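Mandelate racemase/muconate lactonizing enzyme family protein (Sulfitobacter sp. NAS-14.1, PDB 3T4W) is probably a lyase of the enolase superfamily, related to mandelate racemase and muconate lactonizing enzyme, though its substrate is not established. Local coordinates at residues A[151-156]-A[184-189]. Numbering follows the deposited sequence.
Sequences TYLYPL and TAIKFD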
loop_
_atom_site.group_PDB
_atom_site.type_symbol
_atom_site.label_atom_id
_atom_site.label_comp_id
_atom_site.label_asym_id
_atom_site.label_seq_id
_atom_site.Cartn_x
_atom_site.Cartn_y
_atom_site.Cartn_z
ATOM N N THR A 151 -23.085 -6.922 31.598
ATOM C CA THR A 151 -24.227 -6.024 31.677
ATOM C C THR A 151 -23.792 -4.563 31.628
ATOM O O THR A 151 -22.617 -4.233 31.792
ATOM C CB THR A 151 -25.042 -6.262 32.966
ATOM O OG1 THR A 151 -26.179 -5.395 32.988
ATOM C CG2 THR A 151 -24.194 -5.992 34.193
ATOM N N TYR A 152 -24.760 -3.691 31.396
ATOM C CA TYR A 152 -24.536 -2.264 31.434
ATOM C C TYR A 152 -24.661 -1.853 32.894
ATOM O O TYR A 152 -25.245 -2.585 33.693
ATOM C CB TYR A 152 -25.611 -1.580 30.595
ATOM C CG TYR A 152 -25.214 -0.259 29.979
ATOM C CD1 TYR A 152 -24.830 -0.181 28.645
ATOM C CD2 TYR A 152 -25.252 0.918 30.722
ATOM C CE1 TYR A 152 -24.482 1.028 28.071
ATOM C CE2 TYR A 152 -24.907 2.134 30.157
ATOM C CZ TYR A 152 -24.522 2.179 28.832
ATOM O OH TYR A 152 -24.177 3.382 28.266
ATOM N N LEU A 153 -24.109 -0.697 33.251
ATOM C CA LEU A 153 -24.263 -0.174 34.609
ATOM C C LEU A 153 -25.600 0.552 34.764
ATOM O O LEU A 153 -25.770 1.683 34.309
ATOM C CB LEU A 153 -23.090 0.738 34.990
ATOM C CG LEU A 153 -21.731 0.033 35.139
ATOM C CD1 LEU A 153 -20.669 1.011 35.620
ATOM C CD2 LEU A 153 -21.806 -1.189 36.070
ATOM N N TYR A 154 -26.557 -0.116 35.397
ATOM C CA TYR A 154 -27.867 0.473 35.612
ATOM C C TYR A 154 -27.968 0.976 37.043
ATOM O O TYR A 154 -27.313 0.441 37.932
ATOM C CB TYR A 154 -28.979 -0.550 35.331
ATOM C CG TYR A 154 -29.062 -1.009 33.889
ATOM C CD1 TYR A 154 -29.459 -0.135 32.880
ATOM C CD2 TYR A 154 -28.756 -2.322 33.540
ATOM C CE1 TYR A 154 -29.536 -0.554 31.564
ATOM C CE2 TYR A 154 -28.833 -2.749 32.226
ATOM C CZ TYR A 154 -29.222 -1.861 31.244
ATOM O OH TYR A 154 -29.296 -2.280 29.939
ATOM N N PRO A 155 -28.800 2.004 37.268
ATOM C CA PRO A 155 -29.000 2.573 38.605
ATOM C C PRO A 155 -29.443 1.513 39.601
ATOM O O PRO A 155 -30.214 0.626 39.248
ATOM C CB PRO A 155 -30.146 3.572 38.393
ATOM C CG PRO A 155 -30.141 3.880 36.948
ATOM C CD PRO A 155 -29.657 2.644 36.256
ATOM N N LEU A 156 -28.959 1.609 40.832
ATOM C CA LEU A 156 -29.455 0.780 41.921
ATOM C C LEU A 156 -30.778 1.360 42.435
ATOM O O LEU A 156 -31.100 2.515 42.160
ATOM C CB LEU A 156 -28.417 0.711 43.043
ATOM C CG LEU A 156 -27.059 0.127 42.645
ATOM C CD1 LEU A 156 -26.066 0.214 43.793
ATOM C CD2 LEU A 156 -27.199 -1.314 42.174
ATOM N N THR A 184 -18.221 -10.442 35.284
ATOM C CA THR A 184 -16.786 -10.231 35.179
ATOM C C THR A 184 -16.446 -9.117 34.194
ATOM O O THR A 184 -15.277 -8.938 33.837
ATOM C CB THR A 184 -16.088 -11.518 34.741
ATOM O OG1 THR A 184 -16.638 -11.960 33.492
ATOM C CG2 THR A 184 -16.296 -12.601 35.785
ATOM N N ALA A 185 -17.477 -8.389 33.754
ATOM C CA ALA A 185 -17.329 -7.252 32.837
ATOM C C ALA A 185 -18.547 -6.323 32.886
ATOM O O ALA A 185 -19.674 -6.768 33.071
ATOM C CB ALA A 185 -17.098 -7.731 31.412
ATOM N N ILE A 186 -18.314 -5.030 32.702
ATOM C CA ILE A 186 -19.382 -4.053 32.814
ATOM C C ILE A 186 -19.181 -2.940 31.790
ATOM O O ILE A 186 -18.048 -2.534 31.527
ATOM C CB ILE A 186 -19.426 -3.447 34.224
ATOM C CG1 ILE A 186 -18.041 -2.938 34.623
ATOM C CG2 ILE A 186 -19.904 -4.472 35.229
ATOM C CD1 ILE A 186 -17.926 -2.613 36.082
ATOM N N LYS A 187 -20.284 -2.460 31.217
ATOM C CA LYS A 187 -20.244 -1.402 30.215
ATOM C C LYS A 187 -20.919 -0.116 30.701
ATOM O O LYS A 187 -21.854 -0.153 31.499
ATOM C CB LYS A 187 -20.888 -1.871 28.908
ATOM C CG LYS A 187 -20.803 -0.844 27.792
ATOM C CD LYS A 187 -20.830 -1.490 26.424
ATOM C CE LYS A 187 -22.243 -1.822 25.993
ATOM N NZ LYS A 187 -22.205 -2.749 24.827
ATOM N N PHE A 188 -20.434 1.018 30.209
ATOM C CA PHE A 188 -20.999 2.320 30.547
ATOM C C PHE A 188 -20.724 3.283 29.401
ATOM O O PHE A 188 -19.829 3.038 28.593
ATOM C CB PHE A 188 -20.401 2.855 31.860
ATOM C CG PHE A 188 -18.892 2.799 31.915
ATOM C CD1 PHE A 188 -18.236 1.599 32.141
ATOM C CD2 PHE A 188 -18.133 3.939 31.743
ATOM C CE1 PHE A 188 -16.850 1.540 32.190
ATOM C CE2 PHE A 188 -16.744 3.884 31.787
ATOM C CZ PHE A 188 -16.105 2.683 32.016
ATOM N N ASP A 189 -21.504 4.355 29.307
ATOM C CA ASP A 189 -21.191 5.423 28.355
ATOM C C ASP A 189 -21.374 6.797 28.969
ATOM O O ASP A 189 -22.495 7.273 29.101
ATOM C CB ASP A 189 -22.023 5.337 27.074
ATOM C CG ASP A 189 -21.496 6.271 25.990
ATOM O OD1 ASP A 189 -20.405 6.849 26.199
ATOM O OD2 ASP A 189 -22.148 6.426 24.938
#
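One face of the Tyr152 ring lies over the backbone of residues 187-188: Lys187 O sits 3.6 Å above the ring plane, offset toward the rim, and Phe188 CA makes a CH-pi contact 4.2 Å from the ring centroid. With CG anti to the backbone N (chi1 -152°), the ring swings across the neighbouring strand, which brings its OH alongside Asp189, without a hydrogen bond to Asp189 N. Tyrosine suits this place because one face of its broad flat ring can cover the Lys187 carbonyl oxygen and Phe188 CA while the lysine's methylene carbons run alongside the CD1-CE1 side; Tyr152 CD1 comes to 4.1 Å from Lys187 CE, and CE1 lies near Lys187 CG. Were the ring replaced by an alanine, the Lys187 carbonyl and Phe188 CA would lose this cover, and a gap would probably open beside the lysine's methylenes.

Beneath the ring the strands run parallel. Lys187 N donates to Thr151 O at 3.0 Å, and Leu153 N reaches Lys187 O at 2.9 Å, nearly in line with the carbonyl bond, so Lys187 is gripped through both its N and its O. On the other side of the sheet from Tyr152, Leu153 CD2 packs on Ile186 CB (3.8 Å), while its CD1 lies beside Phe188 CB; branched aliphatic and aromatic residues fit this buried layer, which helices 168-180 and 204-221 cover. Lys187 NZ forms salt bridges with Glu256 and Glu357; Asp189, just past the strand, hydrogen-bonds through OD2 to His232 ND1. Strands 146-152 and 185-188, joined through helix 168-180, are adjacent and parallel in a beta-alpha-beta unit, as in the (beta/alpha)7-beta barrel of the enolase superfamily, where, in relatives, the active site lies at the C-terminal ends of the strands.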